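Local structure of putative short-chain dehydrogenase/reductase (Burkholderia xenovorans, 5IZ4) at residues A[14-23]-A[34-45]. The protein probably acts as an NADPH-dependent 3-oxoacyl-[acyl-carrier-protein] reductase of the short-chain dehydrogenase/reductase family, and binds ADP in its nucleotide pocket. Numbering follows the deposited sequence.
Sequences TPVCVITGSA and FAQAGWSVAIGN. With ADP (adenosine-5'-diphosphate), chain B.
Cys17 reaches over the face of the Phe34 ring and touches Trp39 at CE3. Cys17 CB lies 3.5 Å from Phe34 CD2 and makes the touch on Trp39. Its SG stands anti to the backbone N (chi1 -176°), which carries the sulfur over the centre of the Phe34 ring. Cys17 SG is 3.7 Å from the centroid of the Phe34 ring, a sulfur-aromatic contact over the face. The Trp39 indole is covered on both faces. Phe34 CD2 lies over one, offset toward the rim. On the opposite face the Pro15 ring is tilted and rests its CB-CG edge on the indole. Pro15 CG makes a CH-pi contact 3.5 Å from the centroid of the five-membered ring of Trp39. Trp246 meets both Phe34 and Trp39 edge-to-face.

Strands 16-20 and 40-45 run parallel, joined by alternating backbone bonds. Cys17 N to Ser40 O is 2.9 Å and nearly straight, and Ala42 N to Cys17 O is 2.8 Å. Val18 CG2 meets Ala42 CB on the other face of the sheet, where helix 78-92 packs. At the far end Gly44 O accepts Ser22 N at 2.9 Å. Gly44 O also accepts a water that binds Ala23 N and O3' of ADP. Ser22 OG is buried against Ile43 CG2 and has no hydrogen-bond partner in the model. Gly44 N bonds to Ile19 O. With no side chain, Gly44 packs close to Ile19 O and Thr20 CA, just before the chain turns at Gly21. Helix 25-36 ends in a Schellman motif at Gly38, and the chain then enters strand 40-45. This is the first beta-alpha-beta unit of a Rossmann fold, with its glycine-rich loop at the ADP site.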
# COMPACT_ATOMS: atom_id res chain seq x y z
N THR A 14 -18.50 1.51 -34.54
CA THR A 14 -18.02 0.43 -33.70
C THR A 14 -16.84 0.91 -32.87
O THR A 14 -15.94 1.57 -33.41
CB THR A 14 -17.61 -0.76 -34.57
OG1 THR A 14 -18.75 -1.16 -35.34
CG2 THR A 14 -17.14 -1.92 -33.71
N PRO A 15 -16.79 0.62 -31.57
CA PRO A 15 -15.67 1.10 -30.74
C PRO A 15 -14.34 0.48 -31.18
O PRO A 15 -14.30 -0.61 -31.76
CB PRO A 15 -16.05 0.67 -29.32
CG PRO A 15 -17.04 -0.43 -29.51
CD PRO A 15 -17.79 -0.10 -30.76
N VAL A 16 -13.26 1.19 -30.88
CA VAL A 16 -11.91 0.85 -31.34
C VAL A 16 -10.99 0.63 -30.14
O VAL A 16 -10.94 1.47 -29.23
CB VAL A 16 -11.33 1.94 -32.25
CG1 VAL A 16 -9.86 1.68 -32.52
CG2 VAL A 16 -12.12 2.03 -33.55
N CYS A 17 -10.23 -0.47 -30.17
CA CYS A 17 -9.18 -0.72 -29.20
C CYS A 17 -7.83 -0.73 -29.91
O CYS A 17 -7.67 -1.39 -30.94
CB CYS A 17 -9.39 -2.04 -28.47
SG CYS A 17 -8.14 -2.32 -27.19
N VAL A 18 -6.86 0.01 -29.36
CA VAL A 18 -5.48 0.03 -29.84
C VAL A 18 -4.63 -0.77 -28.86
O VAL A 18 -4.66 -0.52 -27.65
CB VAL A 18 -4.96 1.46 -29.97
CG1 VAL A 18 -3.49 1.47 -30.43
CG2 VAL A 18 -5.84 2.28 -30.93
N ILE A 19 -3.86 -1.74 -29.36
CA ILE A 19 -3.07 -2.63 -28.52
C ILE A 19 -1.62 -2.56 -28.98
O ILE A 19 -1.31 -2.97 -30.11
CB ILE A 19 -3.58 -4.08 -28.57
CG1 ILE A 19 -5.09 -4.17 -28.24
CG2 ILE A 19 -2.78 -4.98 -27.63
CD1 ILE A 19 -6.00 -4.27 -29.47
N THR A 20 -0.72 -2.06 -28.13
CA THR A 20 0.70 -2.23 -28.44
C THR A 20 1.18 -3.56 -27.89
O THR A 20 0.53 -4.17 -27.04
CB THR A 20 1.57 -1.10 -27.90
OG1 THR A 20 1.59 -1.13 -26.46
CG2 THR A 20 1.10 0.27 -28.40
N GLY A 21 2.34 -4.01 -28.37
CA GLY A 21 2.79 -5.33 -27.99
C GLY A 21 1.84 -6.42 -28.42
O GLY A 21 1.73 -7.45 -27.74
N SER A 22 1.14 -6.21 -29.53
CA SER A 22 0.03 -7.07 -29.90
C SER A 22 0.44 -8.31 -30.67
O SER A 22 -0.43 -9.14 -30.99
CB SER A 22 -1.00 -6.29 -30.72
OG SER A 22 -2.22 -7.01 -30.81
N ALA A 23 1.73 -8.47 -30.97
CA ALA A 23 2.17 -9.62 -31.76
C ALA A 23 2.19 -10.92 -30.98
O ALA A 23 2.22 -11.99 -31.59
CB ALA A 23 3.56 -9.36 -32.33
N PHE A 34 -10.85 -8.35 -27.29
CA PHE A 34 -11.64 -7.22 -27.79
C PHE A 34 -12.31 -7.58 -29.11
O PHE A 34 -13.46 -7.19 -29.34
CB PHE A 34 -10.76 -5.97 -27.92
CG PHE A 34 -10.64 -5.19 -26.62
CD1 PHE A 34 -9.75 -5.59 -25.64
CD2 PHE A 34 -11.42 -4.07 -26.39
CE1 PHE A 34 -9.65 -4.89 -24.44
CE2 PHE A 34 -11.33 -3.35 -25.20
CZ PHE A 34 -10.44 -3.76 -24.22
N ALA A 35 -11.63 -8.36 -29.96
CA ALA A 35 -12.26 -8.82 -31.20
C ALA A 35 -13.50 -9.66 -30.91
O ALA A 35 -14.53 -9.53 -31.58
CB ALA A 35 -11.26 -9.61 -32.03
N GLN A 36 -13.42 -10.53 -29.90
CA GLN A 36 -14.57 -11.35 -29.52
C GLN A 36 -15.73 -10.52 -29.00
O GLN A 36 -16.88 -10.95 -29.08
CB GLN A 36 -14.12 -12.38 -28.48
CG GLN A 36 -13.28 -13.49 -29.11
CD GLN A 36 -12.46 -14.29 -28.11
OE1 GLN A 36 -12.22 -13.86 -26.98
NE2 GLN A 36 -12.02 -15.47 -28.54
N ALA A 37 -15.45 -9.33 -28.48
CA ALA A 37 -16.47 -8.41 -28.00
C ALA A 37 -17.09 -7.58 -29.12
O ALA A 37 -18.01 -6.79 -28.84
CB ALA A 37 -15.88 -7.50 -26.94
N GLY A 38 -16.63 -7.74 -30.35
CA GLY A 38 -17.15 -6.96 -31.45
C GLY A 38 -16.42 -5.68 -31.75
O GLY A 38 -16.78 -4.98 -32.70
N TRP A 39 -15.38 -5.35 -30.97
CA TRP A 39 -14.63 -4.12 -31.22
C TRP A 39 -13.73 -4.27 -32.43
O TRP A 39 -13.30 -5.36 -32.80
CB TRP A 39 -13.77 -3.75 -30.01
CG TRP A 39 -14.54 -3.27 -28.81
CD1 TRP A 39 -15.74 -3.75 -28.35
CD2 TRP A 39 -14.17 -2.20 -27.92
NE1 TRP A 39 -16.13 -3.05 -27.22
CE2 TRP A 39 -15.18 -2.10 -26.94
CE3 TRP A 39 -13.08 -1.33 -27.86
CZ2 TRP A 39 -15.14 -1.15 -25.91
CZ3 TRP A 39 -13.03 -0.39 -26.83
CH2 TRP A 39 -14.05 -0.31 -25.87
N SER A 40 -13.45 -3.13 -33.07
CA SER A 40 -12.38 -3.06 -34.05
C SER A 40 -11.05 -2.95 -33.31
O SER A 40 -10.96 -2.25 -32.29
CB SER A 40 -12.58 -1.87 -34.99
OG SER A 40 -13.83 -1.95 -35.65
N VAL A 41 -10.03 -3.63 -33.80
CA VAL A 41 -8.76 -3.69 -33.09
C VAL A 41 -7.64 -3.18 -33.99
O VAL A 41 -7.55 -3.57 -35.17
CB VAL A 41 -8.46 -5.11 -32.56
CG1 VAL A 41 -9.47 -5.47 -31.48
CG2 VAL A 41 -8.51 -6.14 -33.69
N ALA A 42 -6.84 -2.26 -33.46
CA ALA A 42 -5.61 -1.81 -34.10
C ALA A 42 -4.46 -2.60 -33.48
O ALA A 42 -4.14 -2.41 -32.30
CB ALA A 42 -5.43 -0.30 -33.94
N ILE A 43 -3.88 -3.49 -34.26
CA ILE A 43 -2.93 -4.48 -33.78
C ILE A 43 -1.53 -3.90 -33.90
O ILE A 43 -1.01 -3.72 -35.01
CB ILE A 43 -3.07 -5.80 -34.55
CG1 ILE A 43 -4.38 -6.49 -34.14
CG2 ILE A 43 -1.90 -6.74 -34.30
CD1 ILE A 43 -4.87 -7.48 -35.15
N GLY A 44 -0.91 -3.58 -32.77
CA GLY A 44 0.40 -2.98 -32.80
C GLY A 44 1.52 -3.98 -32.90
O GLY A 44 1.78 -4.73 -31.95
N ASN A 45 2.16 -4.02 -34.06
CA ASN A 45 3.30 -4.88 -34.31
C ASN A 45 4.59 -4.10 -34.04
O ASN A 45 4.66 -2.89 -34.27
CB ASN A 45 3.30 -5.37 -35.76
CG ASN A 45 4.48 -6.24 -36.08
OD1 ASN A 45 4.64 -7.31 -35.50
ND2 ASN A 45 5.31 -5.80 -37.02
PB ADP B . 3.98 -10.49 -22.31
O1B ADP B . 4.21 -8.93 -22.31
O2B ADP B . 2.79 -11.02 -23.16
O3B ADP B . 4.21 -11.23 -20.96
PA ADP B . 5.76 -10.50 -24.78
O1A ADP B . 7.36 -10.21 -24.90
O2A ADP B . 5.28 -11.48 -25.90
O3A ADP B . 5.48 -10.87 -23.27
O5' ADP B . 5.23 -8.96 -25.13
C5' ADP B . 6.14 -7.88 -25.39
C4' ADP B . 5.73 -7.35 -26.77
O4' ADP B . 6.23 -5.96 -26.95
C3' ADP B . 6.31 -8.16 -27.95
O3' ADP B . 5.43 -8.20 -29.03
C2' ADP B . 7.54 -7.27 -28.32
O2' ADP B . 7.86 -7.57 -29.68
C1' ADP B . 6.94 -5.89 -28.17
N9 ADP B . 7.98 -4.85 -28.09
C8 ADP B . 9.27 -4.92 -27.52
N7 ADP B . 9.90 -3.78 -27.66
C5 ADP B . 9.03 -2.94 -28.33
C6 ADP B . 9.14 -1.63 -28.75
N6 ADP B . 10.28 -0.93 -28.52
N1 ADP B . 8.11 -1.06 -29.38
C2 ADP B . 6.99 -1.78 -29.60
N3 ADP B . 6.81 -3.04 -29.24
C4 ADP B . 7.84 -3.60 -28.59
O HOH W 1 -14.77 0.67 -35.55
O HOH W 2 4.38 -3.69 -30.45
O HOH W 3 4.15 -6.54 -31.01